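Local coordinates for protein prolyl-4 hydroxylase (Chlamydomonas reinhardtii, PDB 2V4A) that hydroxylates proline residues of polypeptides at carbon 4, probably using iron(II), 2-oxoglutarate and dioxygen as other oxygenases of its superfamily do, at residues E107-L112 against A220-H225; V143-Y148 against A189-S194. All coordinates share one frame; numbering follows the deposited sequence.

Contact 1 of 2, residues E107-L112 against A220-H225; sequences EGLQVL and ATKWIH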
loop_
_atom_site.group_PDB
_atom_site.type_symbol
_atom_site.label_atom_id
_atom_site.label_comp_id
_atom_site.label_asym_id
_atom_site.label_seq_id
_atom_site.Cartn_x
_atom_site.Cartn_y
_atom_site.Cartn_z
ATOM N N GLU A 107 -6.835 8.476 -6.020
ATOM C CA GLU A 107 -8.028 8.204 -5.186
ATOM C C GLU A 107 -7.836 8.684 -3.722
ATOM O O GLU A 107 -6.787 9.263 -3.388
ATOM C CB GLU A 107 -8.345 6.710 -5.233
ATOM C CG GLU A 107 -8.511 6.219 -6.664
ATOM C CD GLU A 107 -9.102 4.815 -6.771
ATOM O OE1 GLU A 107 -9.458 4.219 -5.724
ATOM O OE2 GLU A 107 -9.191 4.312 -7.916
ATOM N N GLY A 108 -8.846 8.466 -2.863
ATOM C CA GLY A 108 -8.711 8.679 -1.422
ATOM C C GLY A 108 -7.989 7.472 -0.800
ATOM O O GLY A 108 -7.234 6.773 -1.476
ATOM N N LEU A 109 -8.266 7.187 0.452
ATOM C CA LEU A 109 -7.485 6.180 1.202
ATOM C C LEU A 109 -8.417 5.147 1.810
ATOM O O LEU A 109 -9.352 5.521 2.508
ATOM C CB LEU A 109 -6.684 6.880 2.326
ATOM C CG LEU A 109 -5.636 5.981 3.044
ATOM C CD1 LEU A 109 -4.417 5.779 2.169
ATOM C CD2 LEU A 109 -5.165 6.586 4.352
ATOM N N GLN A 110 -8.140 3.867 1.530
ATOM C CA GLN A 110 -8.870 2.735 2.058
ATOM C C GLN A 110 -8.093 2.216 3.274
ATOM O O GLN A 110 -6.875 2.037 3.178
ATOM C CB GLN A 110 -8.969 1.666 0.987
ATOM C CG GLN A 110 -9.643 0.367 1.502
ATOM C CD GLN A 110 -9.352 -0.785 0.598
ATOM O OE1 GLN A 110 -8.285 -1.396 0.659
ATOM N NE2 GLN A 110 -10.278 -1.064 -0.285
ATOM N N VAL A 111 -8.758 2.054 4.427
ATOM C CA VAL A 111 -8.083 1.503 5.574
ATOM C C VAL A 111 -8.763 0.142 5.828
ATOM O O VAL A 111 -10.021 0.084 5.868
ATOM C CB VAL A 111 -8.196 2.401 6.868
ATOM C CG1 VAL A 111 -7.543 1.689 8.047
ATOM C CG2 VAL A 111 -7.551 3.814 6.720
ATOM N N LEU A 112 -7.960 -0.920 6.022
ATOM C CA LEU A 112 -8.482 -2.248 6.368
ATOM C C LEU A 112 -7.922 -2.782 7.676
ATOM O O LEU A 112 -6.767 -2.504 8.007
ATOM C CB LEU A 112 -8.193 -3.259 5.240
ATOM C CG LEU A 112 -8.927 -3.032 3.908
ATOM C CD1 LEU A 112 -8.405 -3.995 2.852
ATOM C CD2 LEU A 112 -10.447 -3.204 4.101
ATOM N N ALA A 220 -3.399 0.540 4.982
ATOM C CA ALA A 220 -4.009 1.622 4.226
ATOM C C ALA A 220 -3.518 1.524 2.775
ATOM O O ALA A 220 -2.296 1.341 2.491
ATOM C CB ALA A 220 -3.654 2.990 4.868
ATOM N N THR A 221 -4.464 1.635 1.846
ATOM C CA THR A 221 -4.175 1.437 0.450
ATOM C C THR A 221 -4.595 2.667 -0.363
ATOM O O THR A 221 -5.689 3.145 -0.187
ATOM C CB THR A 221 -4.916 0.186 -0.111
ATOM O OG1 THR A 221 -4.589 -0.972 0.679
ATOM C CG2 THR A 221 -4.448 -0.069 -1.567
ATOM N N LYS A 222 -3.665 3.196 -1.151
ATOM C CA LYS A 222 -3.821 4.324 -2.064
ATOM C C LYS A 222 -3.702 3.864 -3.504
ATOM O O LYS A 222 -2.652 3.339 -3.896
ATOM C CB LYS A 222 -2.687 5.331 -1.808
ATOM C CG LYS A 222 -2.608 6.511 -2.829
ATOM C CD LYS A 222 -3.824 7.432 -2.832
ATOM C CE LYS A 222 -3.935 8.155 -1.480
ATOM N NZ LYS A 222 -4.782 9.345 -1.616
ATOM N N TRP A 223 -4.725 4.108 -4.304
ATOM C CA TRP A 223 -4.638 3.843 -5.742
ATOM C C TRP A 223 -4.553 5.168 -6.503
ATOM O O TRP A 223 -5.189 6.172 -6.114
ATOM C CB TRP A 223 -5.867 3.092 -6.224
ATOM C CG TRP A 223 -5.832 1.665 -5.857
ATOM C CD1 TRP A 223 -5.074 0.703 -6.422
ATOM C CD2 TRP A 223 -6.574 1.045 -4.823
ATOM N NE1 TRP A 223 -5.318 -0.506 -5.834
ATOM C CE2 TRP A 223 -6.236 -0.324 -4.838
ATOM C CE3 TRP A 223 -7.536 1.508 -3.896
ATOM C CZ2 TRP A 223 -6.803 -1.246 -3.958
ATOM C CZ3 TRP A 223 -8.089 0.590 -3.005
ATOM C CH2 TRP A 223 -7.723 -0.772 -3.048
ATOM N N ILE A 224 -3.768 5.142 -7.573
ATOM C CA ILE A 224 -3.456 6.325 -8.354
ATOM C C ILE A 224 -3.664 5.989 -9.822
ATOM O O ILE A 224 -3.280 4.889 -10.263
ATOM C CB ILE A 224 -1.968 6.693 -8.145
ATOM C CG1 ILE A 224 -1.696 6.960 -6.658
ATOM C CG2 ILE A 224 -1.547 7.899 -9.071
ATOM C CD1 ILE A 224 -0.202 6.981 -6.389
ATOM N N HIS A 225 -4.246 6.928 -10.588
ATOM C CA HIS A 225 -4.619 6.692 -11.962
ATOM C C HIS A 225 -3.673 7.333 -12.966
ATOM O O HIS A 225 -2.900 8.203 -12.605
ATOM C CB HIS A 225 -6.048 7.238 -12.220
ATOM C CG HIS A 225 -7.110 6.488 -11.476
ATOM N ND1 HIS A 225 -8.047 5.688 -12.098
ATOM C CD2 HIS A 225 -7.360 6.395 -10.150
ATOM C CE1 HIS A 225 -8.840 5.146 -11.187
ATOM N NE2 HIS A 225 -8.453 5.571 -9.998
HETATM O O HOH W 1 -7.147 4.607 -2.720
HETATM O O HOH W 2 -5.968 -1.077 2.887
#
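Antiparallel strands 107-112 and 220-225 pair in the large sheet of the oxygenase fold, with a regular hydrogen-bonded pair at Gln110 and Thr221 and a mix of backbone and side-chain bonds near Glu107. Gln110 N reaches Thr221 O at 3.1 Å, nearly straight at 173°, and Thr221 N returns a bond to Gln110 O at 2.8 Å. A second link there is a water that accepts from Thr221 OG1 and donates to Gln110 OE1 and O. Toward Gly108 the backbones draw apart, and another water accepts from Trp223 N and donates to the carbonyls of Gly108 and Thr221. A single direct backbone bond returns where Glu107 N meets Trp223 O at 2.8 Å. On the opposite face from Gln110, Lys222 folds back, bent at chi2 and chi3 (63° and 65°), which carries NZ to Glu107 O at 2.7 Å; NZ also forms a salt bridge with Glu92. On that face too, Ala220 CB packs on Leu109 CD2. Glu107 runs out extended past the Trp223 CB, and its OE2 takes His225 NE2 at 2.5 Å through the anti lone pair, with carboxylate and imidazole nearly coplanar. The same OE2 has a salt bridge to Arg141, and Gly139 O holds His225 ND1, so the imidazole is gripped at both nitrogens. An alanine in place of Glu107 would probably leave His225 NE2 and Arg141 without their shared acceptor, setting the imidazole freer to turn. Trp223 takes the Gln110 amide at its edge, the planes perpendicular. Such strand pairing builds the jelly-roll core characteristic of 2-oxoglutarate oxygenases.

Contact 2 of 2, residues V143-Y148 against A189-S194; sequences VTMLMY and ALMFYS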
loop_
_atom_site.group_PDB
_atom_site.type_symbol
_atom_site.label_atom_id
_atom_site.label_comp_id
_atom_site.label_asym_id
_atom_site.label_seq_id
_atom_site.Cartn_x
_atom_site.Cartn_y
_atom_site.Cartn_z
ATOM N N VAL A 143 -0.811 2.737 -10.307
ATOM C CA VAL A 143 0.087 2.426 -9.179
ATOM C C VAL A 143 -0.748 2.209 -7.942
ATOM O O VAL A 143 -1.679 2.977 -7.671
ATOM C CB VAL A 143 1.050 3.614 -8.863
ATOM C CG1 VAL A 143 1.851 3.354 -7.561
ATOM C CG2 VAL A 143 2.014 3.851 -10.034
ATOM N N THR A 144 -0.365 1.194 -7.185
ATOM C CA THR A 144 -0.875 0.922 -5.877
ATOM C C THR A 144 0.191 1.179 -4.838
ATOM O O THR A 144 1.335 0.757 -4.991
ATOM C CB THR A 144 -1.311 -0.558 -5.747
ATOM O OG1 THR A 144 -2.179 -0.896 -6.828
ATOM C CG2 THR A 144 -2.059 -0.804 -4.404
HETATM N N MSE A 145 -0.219 1.848 -3.751
HETATM C CA MSE A 145 0.629 2.045 -2.578
HETATM C C MSE A 145 -0.056 1.415 -1.406
HETATM O O MSE A 145 -1.173 1.810 -1.048
HETATM C CB MSE A 145 0.806 3.534 -2.300
HETATM C CG MSE A 145 1.698 3.861 -1.093
HETATM SE SE MSE A 145 3.567 3.922 -1.411
HETATM C CE MSE A 145 3.700 5.179 -2.899
ATOM N N LEU A 146 0.615 0.476 -0.756
ATOM C CA LEU A 146 0.011 -0.219 0.358
ATOM C C LEU A 146 0.877 0.084 1.584
ATOM O O LEU A 146 2.067 -0.193 1.561
ATOM C CB LEU A 146 0.039 -1.708 0.030
ATOM C CG LEU A 146 -1.001 -2.657 0.539
ATOM C CD1 LEU A 146 -0.912 -3.891 -0.358
ATOM C CD2 LEU A 146 -0.565 -2.953 2.016
HETATM N N MSE A 147 0.287 0.676 2.624
HETATM C CA MSE A 147 1.030 1.091 3.813
HETATM C C MSE A 147 0.656 0.220 5.007
HETATM O O MSE A 147 -0.550 0.037 5.276
HETATM C CB MSE A 147 0.724 2.556 4.092
HETATM C CG MSE A 147 1.326 3.534 3.088
HETATM SE SE MSE A 147 0.315 5.177 2.922
HETATM C CE MSE A 147 -0.865 4.307 1.576
ATOM N N TYR A 148 1.663 -0.334 5.711
ATOM C CA TYR A 148 1.412 -1.158 6.883
ATOM C C TYR A 148 1.329 -0.300 8.104
ATOM O O TYR A 148 2.273 0.405 8.424
ATOM C CB TYR A 148 2.525 -2.218 7.041
ATOM C CG TYR A 148 2.666 -3.001 5.763
ATOM C CD1 TYR A 148 1.672 -3.925 5.374
ATOM C CD2 TYR A 148 3.758 -2.784 4.913
ATOM C CE1 TYR A 148 1.793 -4.644 4.197
ATOM C CE2 TYR A 148 3.867 -3.475 3.702
ATOM C CZ TYR A 148 2.881 -4.377 3.337
ATOM O OH TYR A 148 2.977 -5.067 2.125
ATOM N N ALA A 189 5.993 0.869 3.296
ATOM C CA ALA A 189 5.001 0.926 2.195
ATOM C C ALA A 189 5.475 0.135 0.982
ATOM O O ALA A 189 6.632 0.259 0.519
ATOM C CB ALA A 189 4.654 2.369 1.804
ATOM N N LEU A 190 4.564 -0.649 0.450
ATOM C CA LEU A 190 4.820 -1.395 -0.767
ATOM C C LEU A 190 4.195 -0.648 -1.970
ATOM O O LEU A 190 3.011 -0.381 -2.002
ATOM C CB LEU A 190 4.309 -2.854 -0.655
ATOM C CG LEU A 190 4.235 -3.563 -2.023
ATOM C CD1 LEU A 190 5.638 -3.909 -2.511
ATOM C CD2 LEU A 190 3.357 -4.798 -2.037
HETATM N N MSE A 191 5.034 -0.261 -2.927
HETATM C CA MSE A 191 4.584 0.460 -4.123
HETATM C C MSE A 191 4.759 -0.463 -5.354
HETATM O O MSE A 191 5.823 -1.026 -5.547
HETATM C CB MSE A 191 5.487 1.709 -4.279
HETATM C CG MSE A 191 5.146 2.614 -5.415
HETATM SE SE MSE A 191 6.569 3.975 -5.629
HETATM C CE MSE A 191 6.154 4.047 -7.471
ATOM N N PHE A 192 3.731 -0.571 -6.189
ATOM C CA PHE A 192 3.867 -1.390 -7.417
ATOM C C PHE A 192 2.971 -0.902 -8.551
ATOM O O PHE A 192 1.967 -0.227 -8.305
ATOM C CB PHE A 192 3.671 -2.895 -7.123
ATOM C CG PHE A 192 2.312 -3.265 -6.560
ATOM C CD1 PHE A 192 2.115 -3.318 -5.193
ATOM C CD2 PHE A 192 1.240 -3.630 -7.418
ATOM C CE1 PHE A 192 0.839 -3.683 -4.642
ATOM C CE2 PHE A 192 -0.013 -4.016 -6.893
ATOM C CZ PHE A 192 -0.215 -4.043 -5.494
ATOM N N TYR A 193 3.372 -1.207 -9.782
ATOM C CA TYR A 193 2.675 -0.760 -10.984
ATOM C C TYR A 193 1.803 -1.855 -11.519
ATOM O O TYR A 193 2.221 -3.001 -11.610
ATOM C CB TYR A 193 3.682 -0.374 -12.083
ATOM C CG TYR A 193 4.468 0.863 -11.752
ATOM C CD1 TYR A 193 5.539 0.803 -10.862
ATOM C CD2 TYR A 193 4.146 2.092 -12.329
ATOM C CE1 TYR A 193 6.286 1.951 -10.550
ATOM C CE2 TYR A 193 4.870 3.236 -12.007
ATOM C CZ TYR A 193 5.945 3.150 -11.129
ATOM O OH TYR A 193 6.665 4.260 -10.788
ATOM N N SER A 194 0.599 -1.491 -11.906
ATOM C CA SER A 194 -0.369 -2.476 -12.391
ATOM C C SER A 194 -0.443 -2.428 -13.919
ATOM O O SER A 194 -1.113 -3.248 -14.520
ATOM C CB SER A 194 -1.738 -2.246 -11.768
ATOM O OG SER A 194 -2.109 -0.899 -11.891
HETATM O O HOH W 3 -2.966 -0.176 -9.414
#
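Thr144 with Phe192 and, two residues along, Leu146 with Leu190 form the hydrogen-bonded pairs between antiparallel strands 143-148 and 189-193, each residue giving its N-H and using its carbonyl. The bonds are 3.0 Å both from Thr144 N to Phe192 O and from Phe192 N to Thr144 O; Leu146 N to Leu190 O and Leu190 N to Leu146 O are tighter, at 2.8 Å each. The backbone of Val143, Met145 and Met147 bonds instead to strand 218-225. One water joins the side-chain hydroxyls, 2.8 Å from Thr144 OG1 and 2.7 Å from Ser194 OG, the latter also making a weak bond to Arg141 O. Tyr148 OH reaches the Leu190 CB, but its hydrogen-bond partner is Thr158.

Phe192 has CG wedged between its backbone N and carbonyl carbon (chi1 61°), which brings a ring face over Thr144 CB in a CH-pi contact. On the other face of the sheet the contacts between the strands are apolar: the selenium of selenomethionine Met145 rests on Ala189 CB at 3.7 Å, its CE touches Met191 CG, and Val143 CG2 lies against Tyr193 CE2 at 3.5 Å. Helix 86-99 packs on this side against Met145 and Met191, His207 meets the Phe192 ring edge-to-face from the other, and strands 30-34 and 218-225 flank the pair within the sheet.

The two contacts lie side by side in one antiparallel sheet, centres about 9 Å apart, where strands run in the order 189-193, 141-148, 218-225, 106-113. Strands 218-225 and 141-148 are direct neighbours and stitch the contacts together: Ala220 O lies 2.7 Å from Met147 N, and Lys222 N lies 2.9 Å from Met145 O, both probable hydrogen bonds. Along the chain, 107-112 comes first, then 143-148 and 189-194, with 220-225 last, so contact 1 brings together the outer pair of segments and contact 2 the inner pair. Segments far apart in the sequence are thereby combined into a continuous sheet, with helix 86-99 packed against both contacts.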